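Local atomic coordinates of 6-phosphogluconolactonase (Thermotoga maritima, PDB entry 1VL1), a protein that hydrolyses 6-phosphogluconolactone to 6-phosphogluconate, the second step of the oxidative pentose phosphate pathway. Residues A[41-52]-A[69-79]; A[149-157]-A[179-187]. All blocks are in the same frame, centred on the assembly; numbering follows the deposited sequence.

Contact 1: residues A[41-52]-A[69-79]; sequences LEEKDKIFVVLA and FPWNRIHFFLS
NH2 of Arg-73 donates to two backbone carbonyls, Leu-41 O at 2.8 Å and Lys-44 O at 2.9 Å. NE of the same guanidinium bonds Asp-45 O at 164°. All three acceptors lie near the guanidinium plane, so the group is fixed in its rotation across the turn that leads from helix 25-43 into strand 47-51. Strand 47-51 opens a beta-alpha-beta unit, running parallel to strand 74-82 and joined to it through helix 57-64. Arg-73 reaches the carbonyls by bending at chi3 (57°), and Leu-41 CD2 lies over one face of its guanidinium. A water accepts from NH1. The Asp-45 carboxylate adds a long salt bridge to NE.

Backbone bonds then alternate in parallel register from Ile-47 N to Ser-79 N. On one face of the sheet Ile-47 lies alongside Ile-74, and Leu-51 CD1 meets Phe-76 CD1 at 3.6 Å; helix 92-101 covers Leu-51 and Phe-76. On the other face Phe-48 and His-75 lie side by side, their ring planes 32° apart. Phe-77 is covered by helix 120-134, and its CE1 meets the edge of the Phe-48 ring, 3.7 Å from Phe-48 CD2.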
loop_
_atom_site.group_PDB
_atom_site.type_symbol
_atom_site.label_atom_id
_atom_site.label_comp_id
_atom_site.label_asym_id
_atom_site.label_seq_id
_atom_site.Cartn_x
_atom_site.Cartn_y
_atom_site.Cartn_z
ATOM N N LEU A 41 18.290 -2.581 -1.381
ATOM C CA LEU A 41 19.191 -3.071 -0.330
ATOM C C LEU A 41 20.671 -3.069 -0.681
ATOM O O LEU A 41 21.508 -3.127 0.215
ATOM C CB LEU A 41 18.723 -4.456 0.148
ATOM C CG LEU A 41 17.358 -4.508 0.848
ATOM C CD1 LEU A 41 16.834 -5.922 0.813
ATOM C CD2 LEU A 41 17.449 -4.000 2.295
ATOM N N GLU A 42 21.038 -2.990 -1.964
ATOM C CA GLU A 42 22.442 -2.809 -2.327
ATOM C C GLU A 42 22.898 -1.397 -1.982
ATOM O O GLU A 42 24.076 -1.169 -1.727
ATOM C CB GLU A 42 22.667 -3.056 -3.821
ATOM C CG GLU A 42 22.351 -4.476 -4.243
ATOM C CD GLU A 42 22.593 -4.708 -5.720
ATOM O OE1 GLU A 42 21.898 -4.064 -6.543
ATOM O OE2 GLU A 42 23.473 -5.532 -6.053
ATOM N N GLU A 43 21.952 -0.465 -1.992
ATOM C CA GLU A 43 22.213 0.958 -1.833
ATOM C C GLU A 43 22.078 1.454 -0.393
ATOM O O GLU A 43 22.761 2.405 0.004
ATOM C CB GLU A 43 21.178 1.735 -2.656
ATOM C CG GLU A 43 21.242 1.531 -4.153
ATOM C CD GLU A 43 20.036 2.138 -4.851
ATOM O OE1 GLU A 43 19.111 2.633 -4.165
ATOM O OE2 GLU A 43 20.006 2.126 -6.097
ATOM N N LYS A 44 21.165 0.836 0.366
ATOM C CA LYS A 44 20.726 1.339 1.663
ATOM C C LYS A 44 20.647 0.241 2.693
ATOM O O LYS A 44 20.182 -0.848 2.407
ATOM C CB LYS A 44 19.296 1.829 1.568
ATOM C CG LYS A 44 19.033 2.995 0.681
ATOM C CD LYS A 44 17.531 3.320 0.719
ATOM C CE LYS A 44 17.166 4.053 2.059
ATOM N NZ LYS A 44 15.828 3.818 2.632
ATOM N N ASP A 45 20.988 0.574 3.918
ATOM C CA ASP A 45 20.987 -0.384 5.013
ATOM C C ASP A 45 19.563 -0.796 5.340
ATOM O O ASP A 45 19.309 -1.975 5.559
ATOM C CB ASP A 45 21.685 0.267 6.211
ATOM C CG ASP A 45 21.540 -0.508 7.531
ATOM O OD1 ASP A 45 21.423 -1.763 7.527
ATOM O OD2 ASP A 45 21.583 0.090 8.647
ATOM N N LYS A 46 18.644 0.162 5.371
ATOM C CA LYS A 46 17.243 -0.122 5.705
ATOM C C LYS A 46 16.355 0.375 4.581
ATOM O O LYS A 46 16.621 1.429 3.999
ATOM C CB LYS A 46 16.832 0.585 6.988
ATOM C CG LYS A 46 17.808 0.370 8.118
ATOM C CD LYS A 46 17.260 0.914 9.449
ATOM C CE LYS A 46 17.294 2.446 9.500
ATOM N NZ LYS A 46 16.966 3.052 10.836
ATOM N N ILE A 47 15.315 -0.365 4.287
ATOM C CA ILE A 47 14.346 0.119 3.314
ATOM C C ILE A 47 12.962 0.186 3.946
ATOM O O ILE A 47 12.667 -0.564 4.912
ATOM C CB ILE A 47 14.376 -0.695 1.990
ATOM C CG1 ILE A 47 13.922 -2.150 2.207
ATOM C CG2 ILE A 47 15.780 -0.689 1.387
ATOM C CD1 ILE A 47 13.480 -2.854 0.913
ATOM N N PHE A 48 12.107 1.061 3.387
ATOM C CA PHE A 48 10.814 1.341 3.954
ATOM C C PHE A 48 9.759 1.130 2.893
ATOM O O PHE A 48 9.819 1.763 1.808
ATOM C CB PHE A 48 10.748 2.755 4.520
ATOM C CG PHE A 48 11.790 2.979 5.538
ATOM C CD1 PHE A 48 13.073 3.353 5.129
ATOM C CD2 PHE A 48 11.575 2.684 6.869
ATOM C CE1 PHE A 48 14.100 3.486 6.030
ATOM C CE2 PHE A 48 12.634 2.825 7.813
ATOM C CZ PHE A 48 13.875 3.227 7.383
ATOM N N VAL A 49 8.864 0.202 3.192
ATOM C CA VAL A 49 7.851 -0.294 2.244
ATOM C C VAL A 49 6.416 -0.123 2.769
ATOM O O VAL A 49 6.073 -0.607 3.824
ATOM C CB VAL A 49 8.112 -1.770 1.863
ATOM C CG1 VAL A 49 7.163 -2.217 0.776
ATOM C CG2 VAL A 49 9.592 -1.989 1.479
ATOM N N VAL A 50 5.564 0.565 1.982
ATOM C CA VAL A 50 4.139 0.765 2.258
ATOM C C VAL A 50 3.353 -0.353 1.555
ATOM O O VAL A 50 3.656 -0.674 0.388
ATOM C CB VAL A 50 3.621 2.094 1.730
ATOM C CG1 VAL A 50 2.083 2.161 1.829
ATOM C CG2 VAL A 50 4.237 3.228 2.486
ATOM N N LEU A 51 2.432 -0.983 2.290
ATOM C CA LEU A 51 1.604 -2.083 1.760
ATOM C C LEU A 51 0.111 -1.780 1.875
ATOM O O LEU A 51 -0.372 -1.475 2.965
ATOM C CB LEU A 51 1.850 -3.342 2.560
ATOM C CG LEU A 51 3.260 -3.849 2.668
ATOM C CD1 LEU A 51 3.332 -5.100 3.593
ATOM C CD2 LEU A 51 3.883 -4.104 1.305
ATOM N N ALA A 52 -0.620 -1.934 0.761
ATOM C CA ALA A 52 -2.065 -1.967 0.762
ATOM C C ALA A 52 -2.522 -3.373 1.120
ATOM O O ALA A 52 -1.837 -4.378 0.845
ATOM C CB ALA A 52 -2.608 -1.595 -0.565
ATOM N N PHE A 69 15.022 -12.724 1.934
ATOM C CA PHE A 69 15.435 -11.337 2.189
ATOM C C PHE A 69 16.038 -11.238 3.574
ATOM O O PHE A 69 15.769 -12.109 4.457
ATOM C CB PHE A 69 14.243 -10.408 2.132
ATOM C CG PHE A 69 13.662 -10.214 0.758
ATOM C CD1 PHE A 69 14.360 -9.535 -0.204
ATOM C CD2 PHE A 69 12.365 -10.643 0.471
ATOM C CE1 PHE A 69 13.801 -9.339 -1.471
ATOM C CE2 PHE A 69 11.799 -10.431 -0.777
ATOM C CZ PHE A 69 12.533 -9.796 -1.756
ATOM N N PRO A 70 16.875 -10.220 3.804
ATOM C CA PRO A 70 17.297 -9.918 5.143
ATOM C C PRO A 70 16.188 -9.093 5.797
ATOM O O PRO A 70 16.213 -7.868 5.765
ATOM C CB PRO A 70 18.577 -9.121 4.927
ATOM C CG PRO A 70 18.352 -8.397 3.680
ATOM C CD PRO A 70 17.458 -9.280 2.816
ATOM N N TRP A 71 15.200 -9.772 6.380
ATOM C CA TRP A 71 13.984 -9.099 6.814
ATOM C C TRP A 71 14.203 -8.057 7.869
ATOM O O TRP A 71 13.349 -7.177 8.011
ATOM C CB TRP A 71 13.014 -10.123 7.366
ATOM C CG TRP A 71 12.546 -11.097 6.310
ATOM C CD1 TRP A 71 12.808 -12.409 6.265
ATOM C CD2 TRP A 71 11.700 -10.811 5.193
ATOM N NE1 TRP A 71 12.207 -12.980 5.172
ATOM C CE2 TRP A 71 11.514 -12.023 4.490
ATOM C CE3 TRP A 71 11.067 -9.669 4.726
ATOM C CZ2 TRP A 71 10.717 -12.117 3.341
ATOM C CZ3 TRP A 71 10.277 -9.747 3.592
ATOM C CH2 TRP A 71 10.100 -10.976 2.913
ATOM N N ASN A 72 15.220 -8.224 8.698
ATOM C CA ASN A 72 15.578 -7.187 9.666
ATOM C C ASN A 72 15.912 -5.833 9.065
ATOM O O ASN A 72 15.924 -4.839 9.775
ATOM C CB ASN A 72 16.708 -7.611 10.559
ATOM C CG ASN A 72 18.008 -7.904 9.817
ATOM O OD1 ASN A 72 18.025 -8.693 8.884
ATOM N ND2 ASN A 72 19.108 -7.284 10.254
ATOM N N ARG A 73 16.205 -5.784 7.775
ATOM C CA ARG A 73 16.543 -4.504 7.095
ATOM C C ARG A 73 15.326 -3.943 6.386
ATOM O O ARG A 73 15.406 -2.898 5.744
ATOM C CB ARG A 73 17.653 -4.786 6.093
ATOM C CG ARG A 73 18.955 -5.156 6.773
ATOM C CD ARG A 73 20.072 -5.536 5.825
ATOM N NE ARG A 73 20.324 -4.440 4.883
ATOM C CZ ARG A 73 20.809 -4.599 3.662
ATOM N NH1 ARG A 73 21.190 -5.790 3.222
ATOM N NH2 ARG A 73 20.998 -3.542 2.887
ATOM N N ILE A 74 14.182 -4.609 6.479
ATOM C CA ILE A 74 12.997 -4.147 5.765
ATOM C C ILE A 74 11.912 -3.721 6.720
ATOM O O ILE A 74 11.514 -4.497 7.574
ATOM C CB ILE A 74 12.455 -5.199 4.780
ATOM C CG1 ILE A 74 13.576 -5.659 3.824
ATOM C CG2 ILE A 74 11.263 -4.627 4.026
ATOM C CD1 ILE A 74 13.269 -6.954 3.083
ATOM N N HIS A 75 11.471 -2.467 6.601
ATOM C CA HIS A 75 10.380 -1.915 7.460
ATOM C C HIS A 75 9.102 -1.763 6.688
ATOM O O HIS A 75 9.114 -1.222 5.560
ATOM C CB HIS A 75 10.814 -0.575 8.041
ATOM C CG HIS A 75 12.000 -0.686 8.931
ATOM N ND1 HIS A 75 11.932 -0.502 10.291
ATOM C CD2 HIS A 75 13.280 -1.012 8.648
ATOM C CE1 HIS A 75 13.124 -0.726 10.812
ATOM N NE2 HIS A 75 13.959 -1.033 9.839
ATOM N N PHE A 76 7.988 -2.223 7.271
ATOM C CA PHE A 76 6.725 -2.251 6.546
ATOM C C PHE A 76 5.681 -1.328 7.227
ATOM O O PHE A 76 5.637 -1.265 8.432
ATOM C CB PHE A 76 6.146 -3.700 6.497
ATOM C CG PHE A 76 6.923 -4.644 5.589
ATOM C CD1 PHE A 76 6.795 -4.548 4.223
ATOM C CD2 PHE A 76 7.801 -5.563 6.098
ATOM C CE1 PHE A 76 7.481 -5.391 3.371
ATOM C CE2 PHE A 76 8.502 -6.417 5.224
ATOM C CZ PHE A 76 8.329 -6.311 3.897
ATOM N N PHE A 77 4.859 -0.682 6.407
ATOM C CA PHE A 77 3.818 0.213 6.867
ATOM C C PHE A 77 2.542 -0.076 6.139
ATOM O O PHE A 77 2.562 -0.237 4.921
ATOM C CB PHE A 77 4.217 1.672 6.573
ATOM C CG PHE A 77 5.549 2.054 7.135
ATOM C CD1 PHE A 77 6.723 1.713 6.474
ATOM C CD2 PHE A 77 5.633 2.758 8.289
ATOM C CE1 PHE A 77 7.938 2.006 7.009
ATOM C CE2 PHE A 77 6.880 3.072 8.844
ATOM C CZ PHE A 77 8.015 2.719 8.191
ATOM N N LEU A 78 1.400 -0.165 6.810
ATOM C CA LEU A 78 0.131 -0.222 6.071
ATOM C C LEU A 78 -0.218 1.090 5.389
ATOM O O LEU A 78 -0.023 2.150 5.985
ATOM C CB LEU A 78 -0.988 -0.548 7.032
ATOM C CG LEU A 78 -1.207 -2.037 7.210
ATOM C CD1 LEU A 78 0.008 -2.885 7.461
ATOM C CD2 LEU A 78 -2.211 -2.186 8.283
ATOM N N SER A 79 -0.835 1.044 4.211
ATOM C CA SER A 79 -1.257 2.253 3.520
ATOM C C SER A 79 -2.532 2.808 4.193
ATOM O O SER A 79 -2.820 3.984 4.071
ATOM C CB SER A 79 -1.592 1.972 2.056
ATOM O OG SER A 79 -2.538 0.930 1.928
HETATM O O HOH W 1 22.181 -6.302 0.500
#

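Contact 2: residues A[149-157]-A[179-187]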
loop_
_atom_site.group_PDB
_atom_site.type_symbol
_atom_site.label_atom_id
_atom_site.label_comp_id
_atom_site.label_asym_id
_atom_site.label_seq_id
_atom_site.Cartn_x
_atom_site.Cartn_y
_atom_site.Cartn_z
ATOM N N GLY A 149 -11.686 3.433 -8.511
ATOM C CA GLY A 149 -10.575 4.297 -8.642
ATOM C C GLY A 149 -9.932 4.715 -7.331
ATOM O O GLY A 149 -8.947 5.438 -7.348
ATOM N N HIS A 150 -10.440 4.210 -6.188
ATOM C CA HIS A 150 -9.902 4.599 -4.915
ATOM C C HIS A 150 -8.523 3.937 -4.660
ATOM O O HIS A 150 -8.180 2.913 -5.265
ATOM C CB HIS A 150 -10.926 4.331 -3.779
ATOM C CG HIS A 150 -10.819 2.982 -3.149
ATOM N ND1 HIS A 150 -11.610 1.917 -3.528
ATOM C CD2 HIS A 150 -10.038 2.534 -2.135
ATOM C CE1 HIS A 150 -11.301 0.861 -2.784
ATOM N NE2 HIS A 150 -10.364 1.210 -1.920
ATOM N N VAL A 151 -7.704 4.570 -3.840
ATOM C CA VAL A 151 -6.391 4.059 -3.471
ATOM C C VAL A 151 -6.209 4.183 -1.967
ATOM O O VAL A 151 -6.753 5.095 -1.351
ATOM C CB VAL A 151 -5.340 4.860 -4.233
ATOM C CG1 VAL A 151 -5.388 6.346 -3.859
ATOM C CG2 VAL A 151 -3.956 4.261 -4.069
ATOM N N ALA A 152 -5.542 3.217 -1.340
ATOM C CA ALA A 152 -5.433 3.199 0.096
ATOM C C ALA A 152 -6.878 3.211 0.639
ATOM O O ALA A 152 -7.691 2.438 0.133
ATOM C CB ALA A 152 -4.522 4.330 0.639
ATOM N N SER A 153 -7.204 4.085 1.576
ATOM C CA SER A 153 -8.616 4.354 1.927
ATOM C C SER A 153 -8.963 5.812 1.587
ATOM O O SER A 153 -9.734 6.488 2.305
ATOM C CB SER A 153 -8.938 4.009 3.375
ATOM O OG SER A 153 -9.205 2.619 3.604
ATOM N N ILE A 154 -8.362 6.298 0.505
ATOM C CA ILE A 154 -8.721 7.599 -0.051
ATOM C C ILE A 154 -9.839 7.400 -1.109
ATOM O O ILE A 154 -9.579 6.904 -2.223
ATOM C CB ILE A 154 -7.532 8.282 -0.687
ATOM C CG1 ILE A 154 -6.352 8.408 0.287
ATOM C CG2 ILE A 154 -7.993 9.609 -1.264
ATOM C CD1 ILE A 154 -5.032 8.676 -0.333
ATOM N N PHE A 155 -11.053 7.773 -0.741
ATOM C CA PHE A 155 -12.242 7.641 -1.574
ATOM C C PHE A 155 -12.649 8.985 -2.161
ATOM O O PHE A 155 -13.300 9.025 -3.199
ATOM C CB PHE A 155 -13.415 7.070 -0.767
ATOM C CG PHE A 155 -13.237 5.602 -0.411
ATOM C CD1 PHE A 155 -13.635 4.610 -1.253
ATOM C CD2 PHE A 155 -12.600 5.242 0.734
ATOM C CE1 PHE A 155 -13.423 3.284 -0.933
ATOM C CE2 PHE A 155 -12.353 3.922 1.037
ATOM C CZ PHE A 155 -12.749 2.956 0.216
ATOM N N ASP A 156 -12.258 10.057 -1.485
ATOM C CA ASP A 156 -12.580 11.453 -1.783
ATOM C C ASP A 156 -11.288 12.272 -1.909
ATOM O O ASP A 156 -10.335 12.071 -1.167
ATOM C CB ASP A 156 -13.460 12.054 -0.670
ATOM C CG ASP A 156 -14.842 11.512 -0.716
ATOM O OD1 ASP A 156 -15.539 11.819 -1.694
ATOM O OD2 ASP A 156 -15.288 10.726 0.118
ATOM N N LEU A 157 -11.270 13.253 -2.800
ATOM C CA LEU A 157 -10.054 14.040 -2.944
ATOM C C LEU A 157 -9.702 14.851 -1.692
ATOM O O LEU A 157 -8.520 14.990 -1.368
ATOM C CB LEU A 157 -10.099 14.932 -4.205
ATOM C CG LEU A 157 -10.385 14.165 -5.509
ATOM C CD1 LEU A 157 -10.274 15.138 -6.644
ATOM C CD2 LEU A 157 -9.449 13.009 -5.702
ATOM N N ARG A 179 -12.259 4.807 8.147
ATOM C CA ARG A 179 -10.925 4.354 7.752
ATOM C C ARG A 179 -9.854 5.342 8.235
ATOM O O ARG A 179 -10.106 6.571 8.347
ATOM C CB ARG A 179 -10.735 4.222 6.225
ATOM C CG ARG A 179 -11.867 3.700 5.373
ATOM C CD ARG A 179 -12.154 2.330 5.672
ATOM N NE ARG A 179 -13.110 1.649 4.753
ATOM C CZ ARG A 179 -12.765 0.934 3.692
ATOM N NH1 ARG A 179 -11.507 0.925 3.226
ATOM N NH2 ARG A 179 -13.692 0.237 3.064
ATOM N N VAL A 180 -8.660 4.808 8.479
ATOM C CA VAL A 180 -7.457 5.582 8.728
ATOM C C VAL A 180 -6.590 5.385 7.486
ATOM O O VAL A 180 -6.437 4.260 7.026
ATOM C CB VAL A 180 -6.754 5.089 9.984
ATOM C CG1 VAL A 180 -5.348 5.717 10.092
ATOM C CG2 VAL A 180 -7.637 5.335 11.172
ATOM N N THR A 181 -6.098 6.471 6.904
ATOM C CA THR A 181 -5.344 6.332 5.679
ATOM C C THR A 181 -4.181 7.270 5.581
ATOM O O THR A 181 -4.227 8.401 6.053
ATOM C CB THR A 181 -6.305 6.535 4.444
ATOM O OG1 THR A 181 -5.621 6.202 3.206
ATOM C CG2 THR A 181 -6.752 7.945 4.349
ATOM N N LEU A 182 -3.098 6.800 4.933
ATOM C CA LEU A 182 -2.121 7.732 4.459
ATOM C C LEU A 182 -2.771 8.608 3.433
ATOM O O LEU A 182 -3.724 8.194 2.762
ATOM C CB LEU A 182 -0.972 7.012 3.765
ATOM C CG LEU A 182 -0.079 6.164 4.646
ATOM C CD1 LEU A 182 1.177 5.626 3.867
ATOM C CD2 LEU A 182 0.356 6.789 5.838
ATOM N N THR A 183 -2.249 9.844 3.332
ATOM C CA THR A 183 -2.749 10.878 2.381
ATOM C C THR A 183 -1.921 10.873 1.113
ATOM O O THR A 183 -0.906 10.164 0.987
ATOM C CB THR A 183 -2.578 12.256 3.032
ATOM O OG1 THR A 183 -1.202 12.445 3.363
ATOM C CG2 THR A 183 -3.356 12.393 4.330
ATOM N N PHE A 184 -2.353 11.621 0.103
ATOM C CA PHE A 184 -1.489 11.813 -1.057
ATOM C C PHE A 184 -0.066 12.273 -0.677
ATOM O O PHE A 184 0.933 11.771 -1.225
ATOM C CB PHE A 184 -2.108 12.825 -2.006
ATOM C CG PHE A 184 -3.424 12.416 -2.614
ATOM C CD1 PHE A 184 -3.729 11.086 -2.917
ATOM C CD2 PHE A 184 -4.333 13.401 -2.993
ATOM C CE1 PHE A 184 -4.921 10.729 -3.525
ATOM C CE2 PHE A 184 -5.555 13.049 -3.617
ATOM C CZ PHE A 184 -5.849 11.689 -3.879
ATOM N N ARG A 185 0.032 13.220 0.243
ATOM C CA ARG A 185 1.332 13.710 0.715
ATOM C C ARG A 185 2.263 12.595 1.157
ATOM O O ARG A 185 3.428 12.532 0.706
ATOM C CB ARG A 185 1.096 14.703 1.849
ATOM C CG ARG A 185 2.299 15.211 2.490
ATOM C CD ARG A 185 1.921 16.347 3.424
ATOM N NE ARG A 185 2.976 16.614 4.386
ATOM C CZ ARG A 185 2.777 17.078 5.624
ATOM N NH1 ARG A 185 1.543 17.343 6.076
ATOM N NH2 ARG A 185 3.828 17.264 6.422
ATOM N N ALA A 186 1.743 11.682 1.985
ATOM C CA ALA A 186 2.530 10.584 2.550
ATOM C C ALA A 186 2.904 9.608 1.423
ATOM O O ALA A 186 4.073 9.217 1.253
ATOM C CB ALA A 186 1.758 9.889 3.659
ATOM N N LEU A 187 1.905 9.255 0.624
ATOM C CA LEU A 187 2.126 8.249 -0.448
ATOM C C LEU A 187 3.137 8.760 -1.459
ATOM O O LEU A 187 3.970 8.010 -1.977
ATOM C CB LEU A 187 0.790 7.843 -1.112
ATOM C CG LEU A 187 -0.146 6.997 -0.215
ATOM C CD1 LEU A 187 -1.432 6.786 -0.930
ATOM C CD2 LEU A 187 0.501 5.664 0.047
#
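Arg-179 and Phe-155 cross at about a right angle, with ring and guanidinium planes 82° apart. The ring presents its edge: Phe-155 CE2 sits over one guanidinium face, 3.8 Å from Arg-179 NH1. The same NH1 donates to Ser-153 OG at 2.9 Å, with the hydroxyl oxygen near the guanidinium plane. A bend at chi2 (-66°) folds the arginine chain back along Ser-153, where Arg-179 CB packs 3.4 Å from Ser-153 CB. Ser-153 OG also bonds Asp-80, and Arg-179 NH2 is held by Pro-175 O. An alanine in place of this arginine is likely to leave Ser-153 OG without this donor and the edge of the Phe-155 ring without its guanidinium neighbour.

Thr-181 makes the second polar link. Thr-181 OG1 stands anti to the backbone N (chi1 -171°), which brings it to Ser-153 N, 3.1 Å away. That N-H donates to OG1, and the Thr-181 hydroxyl in turn donates to Leu-182 O. Thus the loop after strand 140-143 is tied to strand 179-182, which pairs antiparallel with strand 74-82 in the mixed sheet of this Rossmann-like family.

Ile-154 crosses Thr-181 at about a right angle and reaches on to the start of helix 184-187. Ile-154 CD1 lies 3.4 Å from Leu-182 O and 3.8 Å from Phe-184 CD1; the side chains of Ile-154 and Phe-184 cross obliquely. Val-151 CG1 comes to the edge of the Phe-184 ring. Leu-157 CD2 approaches the same ring, 4.2 Å from Phe-184 CZ.

In the fold
Contact 1 and contact 2 meet in one sheet, where strand 74-82 lies next to strand 179-182. Their centres are about 21 Å apart, on opposite sides of the chain's centre. The join is at Ser-79, where Ser-79 O is 3.0 Å from Leu-182 N, a probable hydrogen bond. Val-50 CG1 of contact 1 also packs 4.1 Å from Leu-182 CD1 of contact 2. A bound citrate, probably from the crystallisation liquor, lies near both: about 6 Å from the Ala-52 side chain and about 4 Å from that of Arg-179. His-150 NE2 hydrogen-bonds it. The citrate probably marks a pocket near the end of strand 47-51 and the 149-157 loop.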